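Local coordinates for carboxyltransferase domain-containing protein (Pyrococcus horikoshii, PDB 2PHC), which is of unknown function but belongs to the carboxyltransferase subdomain C and D family and is predicted to bind ATP and act as a hydrolase, at residues A[90-95]-A[113-118]; A[13-18]-A[25-30]; A[39-44]-A[64-69]. All blocks are in the same frame, centred on the assembly; numbering follows the deposited sequence.

Contact 1 (A[90-95]-A[113-118])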
ATOM      1  N   VAL A  90      13.047   4.958   2.419  1.00 33.12           N
ATOM      2  CA  VAL A  90      13.702   4.701   1.161  1.00 33.73           C
ATOM      3  C   VAL A  90      14.277   6.030   0.783  1.00 34.38           C
ATOM      4  O   VAL A  90      13.534   6.995   0.643  1.00 34.19           O
ATOM      5  CB  VAL A  90      12.683   4.356  -0.020  1.00 35.12           C
ATOM      6  CG1 VAL A  90      13.414   4.056  -1.353  1.00 30.75           C
ATOM      7  CG2 VAL A  90      11.729   3.159   0.326  1.00 33.78           C
ATOM      8  N   ALA A  91      15.601   6.100   0.654  1.00 35.64           N
ATOM      9  CA  ALA A  91      16.276   7.213  -0.120  1.00 35.66           C
ATOM     10  C   ALA A  91      16.201   6.930  -1.628  1.00 35.66           C
ATOM     11  O   ALA A  91      16.858   6.050  -2.126  1.00 36.11           O
ATOM     12  CB  ALA A  91      17.735   7.390   0.383  1.00 33.93           C
ATOM     13  N   TYR A  92      15.329   7.645  -2.330  1.00 37.82           N
ATOM     14  CA  TYR A  92      15.067   7.472  -3.784  1.00 38.14           C
ATOM     15  C   TYR A  92      16.042   8.311  -4.629  1.00 39.82           C
ATOM     16  O   TYR A  92      16.578   9.334  -4.140  1.00 39.07           O
ATOM     17  CB  TYR A  92      13.660   7.937  -4.172  1.00 37.57           C
ATOM     18  CG  TYR A  92      12.484   7.145  -3.688  1.00 35.93           C
ATOM     19  CD1 TYR A  92      11.929   7.378  -2.433  1.00 35.88           C
ATOM     20  CD2 TYR A  92      11.877   6.193  -4.505  1.00 36.77           C
ATOM     21  CE1 TYR A  92      10.807   6.625  -1.989  1.00 35.86           C
ATOM     22  CE2 TYR A  92      10.754   5.445  -4.065  1.00 33.86           C
ATOM     23  CZ  TYR A  92      10.243   5.686  -2.823  1.00 33.38           C
ATOM     24  OH  TYR A  92       9.194   4.972  -2.370  1.00 32.98           O
ATOM     25  N   GLY A  93      16.231   7.861  -5.878  1.00 40.00           N
ATOM     26  CA  GLY A  93      17.151   8.442  -6.858  1.00 42.05           C
ATOM     27  C   GLY A  93      18.647   8.512  -6.557  1.00 43.30           C
ATOM     28  O   GLY A  93      19.116   8.023  -5.524  1.00 43.05           O
ATOM     29  N   GLY A  94      19.397   9.132  -7.486  1.00 44.20           N
ATOM     30  CA  GLY A  94      20.847   9.341  -7.336  1.00 43.81           C
ATOM     31  C   GLY A  94      21.586   8.023  -7.331  1.00 44.15           C
ATOM     32  O   GLY A  94      21.368   7.152  -8.184  1.00 44.34           O
ATOM     33  N   GLU A  95      22.436   7.844  -6.341  1.00 43.75           N
ATOM     34  CA  GLU A  95      23.272   6.682  -6.332  1.00 43.52           C
ATOM     35  C   GLU A  95      22.558   5.445  -5.824  1.00 41.37           C
ATOM     36  O   GLU A  95      22.913   4.303  -6.148  1.00 40.46           O
ATOM     37  CB  GLU A  95      24.505   6.958  -5.500  1.00 45.21           C
ATOM     38  CG  GLU A  95      25.656   6.076  -5.942  1.00 50.24           C
ATOM     39  CD  GLU A  95      26.306   6.455  -7.291  1.00 58.45           C
ATOM     40  OE1 GLU A  95      25.687   7.131  -8.185  1.00 59.42           O
ATOM     41  OE2 GLU A  95      27.479   6.015  -7.439  1.00 61.19           O
ATOM     42  N   ASP A 113       7.734  12.393  -9.891  1.00 40.78           N
ATOM     43  CA  ASP A 113       6.495  11.674 -10.139  1.00 39.68           C
ATOM     44  C   ASP A 113       6.626  10.165  -9.858  1.00 37.17           C
ATOM     45  O   ASP A 113       5.769   9.608  -9.231  1.00 36.95           O
ATOM     46  CB  ASP A 113       5.996  11.857 -11.575  1.00 39.48           C
ATOM     47  CG  ASP A 113       5.512  13.324 -11.890  1.00 45.62           C
ATOM     48  OD1 ASP A 113       5.168  14.126 -10.965  1.00 46.41           O
ATOM     49  OD2 ASP A 113       5.474  13.657 -13.109  1.00 46.73           O
ATOM     50  N   VAL A 114       7.655   9.509 -10.382  1.00 35.52           N
ATOM     51  CA  VAL A 114       8.004   8.145  -9.969  1.00 33.23           C
ATOM     52  C   VAL A 114       8.002   8.032  -8.437  1.00 33.14           C
ATOM     53  O   VAL A 114       7.355   7.151  -7.880  1.00 31.27           O
ATOM     54  CB  VAL A 114       9.362   7.645 -10.577  1.00 33.19           C
ATOM     55  CG1 VAL A 114       9.789   6.206  -9.998  1.00 28.81           C
ATOM     56  CG2 VAL A 114       9.247   7.610 -12.095  1.00 27.10           C
ATOM     57  N   ILE A 115       8.701   8.941  -7.770  1.00 32.53           N
ATOM     58  CA  ILE A 115       8.805   8.906  -6.303  1.00 32.98           C
ATOM     59  C   ILE A 115       7.437   8.979  -5.523  1.00 33.92           C
ATOM     60  O   ILE A 115       7.279   8.310  -4.483  1.00 31.16           O
ATOM     61  CB  ILE A 115       9.753   9.982  -5.848  1.00 33.02           C
ATOM     62  CG1 ILE A 115      11.169   9.727  -6.400  1.00 32.22           C
ATOM     63  CG2 ILE A 115       9.767  10.142  -4.335  1.00 34.65           C
ATOM     64  CD1 ILE A 115      12.221  10.759  -5.785  1.00 27.30           C
ATOM     65  N   GLU A 116       6.491   9.801  -6.034  1.00 34.52           N
ATOM     66  CA  GLU A 116       5.176  10.042  -5.440  1.00 34.96           C
ATOM     67  C   GLU A 116       4.280   8.860  -5.719  1.00 33.79           C
ATOM     68  O   GLU A 116       3.571   8.412  -4.845  1.00 33.93           O
ATOM     69  CB  GLU A 116       4.513  11.307  -6.045  1.00 37.55           C
ATOM     70  CG  GLU A 116       2.952  11.356  -6.032  1.00 43.13           C
ATOM     71  CD  GLU A 116       2.378  11.896  -4.698  1.00 57.07           C
ATOM     72  OE1 GLU A 116       3.092  12.753  -4.062  1.00 59.94           O
ATOM     73  OE2 GLU A 116       1.232  11.464  -4.280  1.00 57.35           O
ATOM     74  N   ILE A 117       4.343   8.359  -6.955  1.00 32.85           N
ATOM     75  CA  ILE A 117       3.554   7.251  -7.435  1.00 31.41           C
ATOM     76  C   ILE A 117       3.978   5.961  -6.784  1.00 31.78           C
ATOM     77  O   ILE A 117       3.127   5.202  -6.338  1.00 32.85           O
ATOM     78  CB  ILE A 117       3.650   7.169  -8.919  1.00 31.84           C
ATOM     79  CG1 ILE A 117       3.035   8.448  -9.507  1.00 32.56           C
ATOM     80  CG2 ILE A 117       2.938   5.916  -9.508  1.00 30.31           C
ATOM     81  CD1 ILE A 117       3.198   8.513 -11.046  1.00 33.61           C
ATOM     82  N   HIS A 118       5.272   5.702  -6.756  1.00 29.57           N
ATOM     83  CA  HIS A 118       5.834   4.684  -5.915  1.00 28.88           C
ATOM     84  C   HIS A 118       5.543   4.691  -4.392  1.00 28.88           C
ATOM     85  O   HIS A 118       5.267   3.633  -3.803  1.00 27.46           O
ATOM     86  CB  HIS A 118       7.331   4.570  -6.082  1.00 26.63           C
ATOM     87  CG  HIS A 118       7.840   3.271  -5.620  1.00 22.75           C
ATOM     88  ND1 HIS A 118       8.308   3.058  -4.333  1.00 23.97           N
ATOM     89  CD2 HIS A 118       7.866   2.084  -6.240  1.00 19.48           C
ATOM     90  CE1 HIS A 118       8.624   1.787  -4.199  1.00 23.27           C
ATOM     91  NE2 HIS A 118       8.328   1.168  -5.331  1.00 23.84           N
TER
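Y92 closes strand 85-92 in the larger sheet, part of what is by family probably a cyclophilin-like fold, and its ring meets I115 and H118 of helix 111-119, three residues apart and so on neighbouring turns. The root of the tyrosine is gripped by the isoleucine: Y92 CB lies 3.6 Å from I115 CD1, with I115 CG1 close behind. Further out, the other branch of I115 reaches over the aromatic face in a CH-pi contact, CG2 standing 4.2 Å from the centroid of the Y92 ring and 19° off its normal. On the reverse face V90, two residues back along the strand, places CG1 over the ring centre, 3.6 Å above the plane. The phenol ring is thus held between an aliphatic group of its own strand and one of the helix.

Helix 111-119 lies against the sheet here, and the neighbouring strands 180-184 and 205-211 complete the surroundings, with I182 and F208 touching both Y92 and H118. At the far end of the ring the contact turns polar. Y92 OH and H118 ND1 form a hydrogen bond of 2.9 Å, either atom being a possible donor, and each group meets the other at its edge, in plane. The two rings are oblique, their centroids 5.5 Å apart and their planes at 71°. H118 carries CG anti to its own backbone N (chi1 -160°), which swings the imidazole off the helix toward the phenol. With ND1 on the tyrosine and NE2 hydrogen-bonded to T168 OG1, both nitrogens of this buried histidine have a partner, and its rotation is fixed from two sides.

Contact 2 (A[13-18]-A[25-30])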
ATOM      1  N   ILE A  13     -20.147   6.276   2.289  1.00 31.35           N
ATOM      2  CA  ILE A  13     -18.772   6.259   2.515  1.00 31.73           C
ATOM      3  C   ILE A  13     -18.040   6.162   1.242  1.00 31.93           C
ATOM      4  O   ILE A  13     -18.155   5.335   0.449  1.00 32.18           O
ATOM      5  CB  ILE A  13     -18.357   5.170   3.483  1.00 32.07           C
ATOM      6  CG1 ILE A  13     -19.362   5.046   4.598  1.00 33.22           C
ATOM      7  CG2 ILE A  13     -17.019   5.451   4.056  1.00 32.48           C
ATOM      8  CD1 ILE A  13     -19.639   3.687   4.987  1.00 30.41           C
ATOM      9  N   SER A  14     -17.166   7.043   1.172  1.00 33.60           N
ATOM     10  CA  SER A  14     -16.603   7.752   0.013  1.00 38.28           C
ATOM     11  C   SER A  14     -15.082   7.924   0.147  1.00 39.54           C
ATOM     12  O   SER A  14     -14.595   8.085   1.242  1.00 38.57           O
ATOM     13  CB  SER A  14     -17.288   9.134  -0.165  1.00 38.73           C
ATOM     14  OG  SER A  14     -16.692   9.758  -1.264  1.00 39.87           O
ATOM     15  N   PHE A  15     -13.906   7.387  -0.588  1.00 42.37           N
ATOM     16  CA  PHE A  15     -12.495   7.271  -0.138  1.00 45.42           C
ATOM     17  C   PHE A  15     -11.383   8.226  -0.709  1.00 49.45           C
ATOM     18  O   PHE A  15     -10.230   8.242  -0.115  1.00 49.90           O
ATOM     19  CB  PHE A  15     -12.014   5.801  -0.191  1.00 44.54           C
ATOM     20  CG  PHE A  15     -12.677   4.897   0.804  1.00 39.41           C
ATOM     21  CD1 PHE A  15     -12.046   4.574   1.991  1.00 38.25           C
ATOM     22  CD2 PHE A  15     -13.947   4.405   0.568  1.00 35.63           C
ATOM     23  CE1 PHE A  15     -12.643   3.737   2.918  1.00 36.57           C
ATOM     24  CE2 PHE A  15     -14.585   3.584   1.469  1.00 39.65           C
ATOM     25  CZ  PHE A  15     -13.905   3.232   2.693  1.00 41.23           C
ATOM     26  N   GLY A  16     -11.615   8.990  -1.808  1.00 51.00           N
ATOM     27  CA  GLY A  16     -12.730   8.941  -2.761  1.00 53.63           C
ATOM     28  C   GLY A  16     -12.191   9.308  -4.162  1.00 55.82           C
ATOM     29  O   GLY A  16     -11.034   9.768  -4.291  1.00 56.85           O
ATOM     30  N   ASP A  17     -12.874   9.093  -5.261  1.00 20.00           N
ATOM     31  CA  ASP A  17     -12.272   9.458  -6.574  1.00 20.00           C
ATOM     32  C   ASP A  17     -11.106   9.125  -7.559  1.00 20.00           C
ATOM     33  O   ASP A  17     -11.027   9.663  -8.645  1.00 58.04           O
ATOM     34  CB  ASP A  17     -12.666  10.870  -6.953  1.00 20.00           C
ATOM     35  CG  ASP A  17     -13.644  10.906  -8.042  1.00 20.00           C
ATOM     36  OD1 ASP A  17     -14.462  10.007  -8.107  1.00 20.00           O
ATOM     37  OD2 ASP A  17     -13.586  11.826  -8.836  1.00 20.00           O
ATOM     38  N   GLU A  18     -10.389   8.081  -7.223  1.00 55.97           N
ATOM     39  CA  GLU A  18      -9.174   7.254  -7.130  1.00 54.92           C
ATOM     40  C   GLU A  18      -9.545   5.829  -7.488  1.00 54.33           C
ATOM     41  O   GLU A  18     -10.059   5.096  -6.645  1.00 54.53           O
ATOM     42  CB  GLU A  18      -8.090   7.308  -6.101  1.00 54.97           C
ATOM     43  CG  GLU A  18      -7.339   8.511  -5.701  1.00 56.48           C
ATOM     44  N   ASP A  25     -10.003  -2.414  -1.832  1.00 28.85           N
ATOM     45  CA  ASP A  25      -9.982  -3.281  -0.659  1.00 28.91           C
ATOM     46  C   ASP A  25     -10.437  -2.630   0.667  1.00 27.10           C
ATOM     47  O   ASP A  25     -11.017  -3.334   1.548  1.00 26.59           O
ATOM     48  CB  ASP A  25      -8.654  -3.920  -0.451  1.00 30.58           C
ATOM     49  CG  ASP A  25      -8.750  -5.084   0.499  1.00 35.45           C
ATOM     50  OD1 ASP A  25      -9.388  -6.099   0.115  1.00 38.79           O
ATOM     51  OD2 ASP A  25      -8.189  -4.995   1.634  1.00 39.45           O
ATOM     52  N   ARG A  26     -10.177  -1.340   0.809  1.00 23.58           N
ATOM     53  CA  ARG A  26     -10.803  -0.555   1.886  1.00 22.82           C
ATOM     54  C   ARG A  26     -12.351  -0.660   1.867  1.00 21.98           C
ATOM     55  O   ARG A  26     -12.953  -0.959   2.890  1.00 21.94           O
ATOM     56  CB  ARG A  26     -10.367   0.887   1.864  1.00 21.68           C
ATOM     57  CG  ARG A  26      -8.844   1.087   2.135  1.00 26.96           C
ATOM     58  CD  ARG A  26      -8.608   2.613   2.517  1.00 31.38           C
ATOM     59  NE  ARG A  26      -7.158   2.912   2.674  1.00 38.66           N
ATOM     60  CZ  ARG A  26      -6.521   3.043   3.848  1.00 41.93           C
ATOM     61  NH1 ARG A  26      -7.209   2.922   5.000  1.00 41.28           N
ATOM     62  NH2 ARG A  26      -5.198   3.307   3.887  1.00 39.11           N
ATOM     63  N   VAL A  27     -12.961  -0.395   0.701  1.00 22.15           N
ATOM     64  CA  VAL A  27     -14.384  -0.523   0.449  1.00 20.81           C
ATOM     65  C   VAL A  27     -14.817  -1.872   0.892  1.00 20.15           C
ATOM     66  O   VAL A  27     -15.650  -1.986   1.793  1.00 21.51           O
ATOM     67  CB  VAL A  27     -14.756  -0.262  -1.044  1.00 20.94           C
ATOM     68  CG1 VAL A  27     -16.192  -0.578  -1.333  1.00 18.91           C
ATOM     69  CG2 VAL A  27     -14.461   1.172  -1.427  1.00 21.22           C
ATOM     70  N   HIS A  28     -14.213  -2.896   0.314  1.00 19.44           N
ATOM     71  CA  HIS A  28     -14.573  -4.271   0.608  1.00 19.45           C
ATOM     72  C   HIS A  28     -14.367  -4.637   2.128  1.00 19.26           C
ATOM     73  O   HIS A  28     -15.213  -5.242   2.721  1.00 20.44           O
ATOM     74  CB  HIS A  28     -13.784  -5.209  -0.286  1.00 17.99           C
ATOM     75  CG  HIS A  28     -14.067  -6.648  -0.039  1.00 20.05           C
ATOM     76  ND1 HIS A  28     -13.059  -7.561   0.257  1.00 24.87           N
ATOM     77  CD2 HIS A  28     -15.217  -7.356  -0.111  1.00 12.74           C
ATOM     78  CE1 HIS A  28     -13.601  -8.758   0.410  1.00 18.86           C
ATOM     79  NE2 HIS A  28     -14.910  -8.654   0.218  1.00 17.89           N
ATOM     80  N   SER A  29     -13.257  -4.253   2.715  1.00 19.19           N
ATOM     81  CA  SER A  29     -12.947  -4.510   4.124  1.00 21.30           C
ATOM     82  C   SER A  29     -13.924  -3.805   5.052  1.00 21.38           C
ATOM     83  O   SER A  29     -14.279  -4.349   6.041  1.00 24.05           O
ATOM     84  CB  SER A  29     -11.549  -3.957   4.429  1.00 21.02           C
ATOM     85  OG  SER A  29     -10.616  -4.632   3.697  1.00 25.67           O
ATOM     86  N   LEU A  30     -14.334  -2.605   4.709  1.00 21.44           N
ATOM     87  CA  LEU A  30     -15.285  -1.865   5.438  1.00 24.02           C
ATOM     88  C   LEU A  30     -16.644  -2.522   5.356  1.00 26.26           C
ATOM     89  O   LEU A  30     -17.332  -2.578   6.383  1.00 26.51           O
ATOM     90  CB  LEU A  30     -15.325  -0.433   4.907  1.00 22.47           C
ATOM     91  CG  LEU A  30     -16.292   0.603   5.468  1.00 30.26           C
ATOM     92  CD1 LEU A  30     -16.456   0.712   7.004  1.00 27.79           C
ATOM     93  CD2 LEU A  30     -15.989   1.958   4.869  1.00 31.61           C
TER
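The carbonyl oxygen of D25 takes two hydrogen bonds from S29, one helical turn on in helix 21-37: S29 N approaches D25 O at 2.7 Å, and S29 OG also points to it, though at a modelled distance so short that its length is doubtful. The two donors arrive from opposite faces of the carbonyl plane. The side of the helix that meets residues 13-18 is left to R26, V27 and L30.

F15, just beyond the end of strand 10-14, is the centre of that meeting. Its CG is anti to the carbonyl carbon (chi1 -68°), which sends the ring toward the helix. The tip comes closest, with F15 CZ 3.3 Å from L30 CD2, and the leucine methyl lies at the ring edge, near its plane. On one and the same side of the ring, V27 CG2 rests 3.8 Å from F15 CE2, and R26 brings the base of its chain in obliquely, its CB standing 3.8 Å from F15 CE1, before the extended arm carries the guanidinium away to a salt bridge with E22. L30 CD2 also meets I13 tip to tip, 3.7 Å from I13 CG2, so a single methyl touches both strand-side residues. An alanine here in place of F15 would remove the ring, and is likely to open a gap in which V27 CG2 and L30 CD2 lose their shared partner.

I13 and L30 both continue onto L52 of strand 51-56, which ties the pair into the core between helix 21-37 and the four-stranded antiparallel sheet. Between the two segments the chemistry is apolar, with the charged end of R26 turned to E22 of its own helix, so cohesion here rests on close fit and the burial of hydrocarbon.

Contact 3 (A[39-44]-A[64-69])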
ATOM      1  N   PRO A  39     -25.611  -4.836  12.161  1.00 37.51           N
ATOM      2  CA  PRO A  39     -26.540  -4.027  12.908  1.00 38.20           C
ATOM      3  C   PRO A  39     -27.986  -4.191  12.430  1.00 38.93           C
ATOM      4  O   PRO A  39     -28.269  -4.371  11.270  1.00 38.20           O
ATOM      5  CB  PRO A  39     -25.995  -2.623  12.735  1.00 38.06           C
ATOM      6  CG  PRO A  39     -25.183  -2.674  11.581  1.00 36.49           C
ATOM      7  CD  PRO A  39     -24.703  -4.018  11.369  1.00 36.55           C
ATOM      8  N   GLU A  40     -28.880  -4.136  13.388  1.00 37.83           N
ATOM      9  CA  GLU A  40     -30.290  -4.494  13.255  1.00 38.59           C
ATOM     10  C   GLU A  40     -30.995  -3.547  12.320  1.00 35.50           C
ATOM     11  O   GLU A  40     -31.996  -3.909  11.732  1.00 35.13           O
ATOM     12  CB  GLU A  40     -31.012  -4.560  14.655  1.00 39.00           C
ATOM     13  CG  GLU A  40     -31.168  -6.025  15.159  1.00 45.99           C
ATOM     14  CD  GLU A  40     -31.964  -6.230  16.502  1.00 55.41           C
ATOM     15  OE1 GLU A  40     -32.053  -7.430  16.948  1.00 54.28           O
ATOM     16  OE2 GLU A  40     -32.474  -5.210  17.091  1.00 57.98           O
ATOM     17  N   TRP A  41     -30.424  -2.365  12.163  1.00 34.59           N
ATOM     18  CA  TRP A  41     -30.954  -1.342  11.279  1.00 34.00           C
ATOM     19  C   TRP A  41     -30.510  -1.422   9.814  1.00 33.01           C
ATOM     20  O   TRP A  41     -30.929  -0.558   9.024  1.00 31.85           O
ATOM     21  CB  TRP A  41     -30.679   0.046  11.811  1.00 33.93           C
ATOM     22  CG  TRP A  41     -29.261   0.324  12.206  1.00 40.30           C
ATOM     23  CD1 TRP A  41     -28.752   0.355  13.481  1.00 44.20           C
ATOM     24  CD2 TRP A  41     -28.139   0.661  11.321  1.00 46.58           C
ATOM     25  NE1 TRP A  41     -27.390   0.673  13.453  1.00 44.41           N
ATOM     26  CE2 TRP A  41     -26.991   0.859  12.151  1.00 44.82           C
ATOM     27  CE3 TRP A  41     -27.991   0.781   9.916  1.00 45.78           C
ATOM     28  CZ2 TRP A  41     -25.722   1.189  11.624  1.00 43.60           C
ATOM     29  CZ3 TRP A  41     -26.697   1.090   9.397  1.00 45.19           C
ATOM     30  CH2 TRP A  41     -25.598   1.282  10.257  1.00 44.60           C
ATOM     31  N   LEU A  42     -29.709  -2.441   9.469  1.00 32.54           N
ATOM     32  CA  LEU A  42     -29.026  -2.548   8.118  1.00 32.42           C
ATOM     33  C   LEU A  42     -29.992  -2.976   7.052  1.00 31.20           C
ATOM     34  O   LEU A  42     -30.613  -4.059   7.159  1.00 31.39           O
ATOM     35  CB  LEU A  42     -27.816  -3.558   8.060  1.00 30.62           C
ATOM     36  CG  LEU A  42     -27.030  -3.507   6.705  1.00 32.20           C
ATOM     37  CD1 LEU A  42     -26.541  -2.066   6.440  1.00 30.18           C
ATOM     38  CD2 LEU A  42     -25.845  -4.484   6.686  1.00 27.39           C
ATOM     39  N   VAL A  43     -30.081  -2.198   5.999  1.00 29.68           N
ATOM     40  CA  VAL A  43     -30.829  -2.738   4.874  1.00 30.90           C
ATOM     41  C   VAL A  43     -29.929  -3.325   3.694  1.00 30.35           C
ATOM     42  O   VAL A  43     -29.983  -4.512   3.386  1.00 27.90           O
ATOM     43  CB  VAL A  43     -31.949  -1.768   4.514  1.00 32.37           C
ATOM     44  CG1 VAL A  43     -32.562  -2.053   3.110  1.00 33.90           C
ATOM     45  CG2 VAL A  43     -33.011  -1.759   5.676  1.00 31.14           C
ATOM     46  N   GLU A  44     -29.047  -2.484   3.146  1.00 29.67           N
ATOM     47  CA  GLU A  44     -28.294  -2.839   2.007  1.00 30.61           C
ATOM     48  C   GLU A  44     -26.898  -2.173   2.118  1.00 30.37           C
ATOM     49  O   GLU A  44     -26.735  -1.144   2.773  1.00 28.50           O
ATOM     50  CB  GLU A  44     -29.030  -2.351   0.745  1.00 32.31           C
ATOM     51  CG  GLU A  44     -28.357  -2.761  -0.598  1.00 37.21           C
ATOM     52  CD  GLU A  44     -29.316  -2.896  -1.813  1.00 44.24           C
ATOM     53  OE1 GLU A  44     -29.032  -3.819  -2.654  1.00 45.53           O
ATOM     54  OE2 GLU A  44     -30.298  -2.090  -1.957  1.00 40.91           O
ATOM     55  N   GLU A  64     -29.103   9.786  13.106  1.00 45.33           N
ATOM     56  CA  GLU A  64     -27.981  10.486  13.669  1.00 44.23           C
ATOM     57  C   GLU A  64     -27.157   9.406  14.261  1.00 43.37           C
ATOM     58  O   GLU A  64     -25.973   9.461  14.265  1.00 43.29           O
ATOM     59  CB  GLU A  64     -28.438  11.443  14.764  1.00 44.83           C
ATOM     60  CG  GLU A  64     -28.943  12.781  14.286  1.00 47.03           C
ATOM     61  N   GLU A  65     -27.857   8.406  14.740  1.00 42.90           N
ATOM     62  CA  GLU A  65     -27.316   7.109  15.130  1.00 43.04           C
ATOM     63  C   GLU A  65     -26.526   6.487  13.980  1.00 41.32           C
ATOM     64  O   GLU A  65     -25.438   5.994  14.185  1.00 40.25           O
ATOM     65  CB  GLU A  65     -28.408   6.098  15.486  1.00 43.69           C
ATOM     66  CG  GLU A  65     -28.910   6.081  16.929  1.00 49.61           C
ATOM     67  CD  GLU A  65     -30.392   5.580  17.048  1.00 54.34           C
ATOM     68  OE1 GLU A  65     -31.319   6.446  17.108  1.00 55.30           O
ATOM     69  OE2 GLU A  65     -30.622   4.337  17.075  1.00 55.86           O
ATOM     70  N   VAL A  66     -27.097   6.493  12.778  1.00 40.53           N
ATOM     71  CA  VAL A  66     -26.513   5.715  11.680  1.00 38.01           C
ATOM     72  C   VAL A  66     -25.282   6.418  11.244  1.00 36.89           C
ATOM     73  O   VAL A  66     -24.258   5.790  11.063  1.00 35.04           O
ATOM     74  CB  VAL A  66     -27.466   5.481  10.566  1.00 37.92           C
ATOM     75  CG1 VAL A  66     -26.698   4.916   9.275  1.00 38.25           C
ATOM     76  CG2 VAL A  66     -28.493   4.481  11.046  1.00 34.47           C
ATOM     77  N   GLU A  67     -25.372   7.744  11.201  1.00 36.46           N
ATOM     78  CA  GLU A  67     -24.247   8.495  10.829  1.00 38.07           C
ATOM     79  C   GLU A  67     -23.053   8.243  11.780  1.00 37.92           C
ATOM     80  O   GLU A  67     -21.911   8.013  11.296  1.00 37.01           O
ATOM     81  CB  GLU A  67     -24.592   9.963  10.786  1.00 39.75           C
ATOM     82  CG  GLU A  67     -23.407  10.795  10.472  1.00 41.38           C
ATOM     83  CD  GLU A  67     -23.782  12.226  10.448  1.00 52.70           C
ATOM     84  OE1 GLU A  67     -24.683  12.614  11.271  1.00 54.02           O
ATOM     85  OE2 GLU A  67     -23.167  12.961   9.623  1.00 53.92           O
ATOM     86  N   SER A  68     -23.343   8.276  13.108  1.00 36.52           N
ATOM     87  CA  SER A  68     -22.327   8.170  14.157  1.00 35.04           C
ATOM     88  C   SER A  68     -21.679   6.849  14.062  1.00 32.65           C
ATOM     89  O   SER A  68     -20.464   6.791  14.112  1.00 31.65           O
ATOM     90  CB  SER A  68     -22.893   8.378  15.605  1.00 35.82           C
ATOM     91  OG  SER A  68     -23.360   9.733  15.770  1.00 39.57           O
ATOM     92  N   TYR A  69     -22.478   5.793  13.948  1.00 29.33           N
ATOM     93  CA  TYR A  69     -21.966   4.453  13.894  1.00 29.98           C
ATOM     94  C   TYR A  69     -20.961   4.206  12.717  1.00 30.66           C
ATOM     95  O   TYR A  69     -20.052   3.345  12.828  1.00 31.60           O
ATOM     96  CB  TYR A  69     -23.187   3.559  13.672  1.00 30.22           C
ATOM     97  CG  TYR A  69     -22.900   2.071  13.527  1.00 34.97           C
ATOM     98  CD1 TYR A  69     -23.200   1.194  14.572  1.00 36.53           C
ATOM     99  CD2 TYR A  69     -22.362   1.528  12.322  1.00 34.52           C
ATOM    100  CE1 TYR A  69     -22.989  -0.163  14.451  1.00 38.35           C
ATOM    101  CE2 TYR A  69     -22.141   0.138  12.182  1.00 34.06           C
ATOM    102  CZ  TYR A  69     -22.425  -0.679  13.284  1.00 40.53           C
ATOM    103  OH  TYR A  69     -22.249  -2.049  13.237  1.00 45.08           O
TER
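W41, set between V66 and Y69, makes the tight part of this contact. The indole is sandwiched: V66 CG2 makes a CH-pi contact with its six-membered ring, 3.9 Å from the centroid and 13° off the normal, while P39 CB lies over the opposite face, toward the rim. W41 also drives its edge into the face of Y69, an edge-to-face pair with centroids 4.9 Å apart and planes at 87°; W41 CZ2 comes within 3.4 Å of Y69 CD2. The tryptophan CG lies between its backbone N and carbonyl carbon (chi1 50°), and this turns the indole toward the helix. The type I turn from P39 to L42 brings P39 and W41 both onto Y69.

At the end of Y69 the touch is close but small and apolar: P39 CG lies 3.4 Å from Y69 OH, a hydroxyl buried by the contact with no polar partner in the model. On the solvent side, exposed E65 starts toward the turn without touching it. Behind the indole, W41 and V66 both touch Y56 of strand 51-56 and A61 of the loop after it, and V66 also reaches F11, which places helix 63-82 over strands 51-56 and 10-14, with the turn before edge strand 42-48 folded onto it.

How the contacts relate
Along the chain the order is contact 2, contact 3, contact 1, in series. Contacts 2 and 3 lie on the same side of the chain's centre, their centres about 18 Å apart, and both reach the four-stranded antiparallel sheet, one through helix 21-37 and the other through helix 63-82. Strand 42-48 follows helix 21-37, so the chain passes directly from one to the other. Contact 1 belongs to the seven-stranded sheet on the opposite side of the centre, about 26 Å from contact 2 and about 43 Å from contact 3 between centres. Helix 63-82 leads straight into strand 85-92, linking the two parts of the fold, each with a helix packed on its sheet.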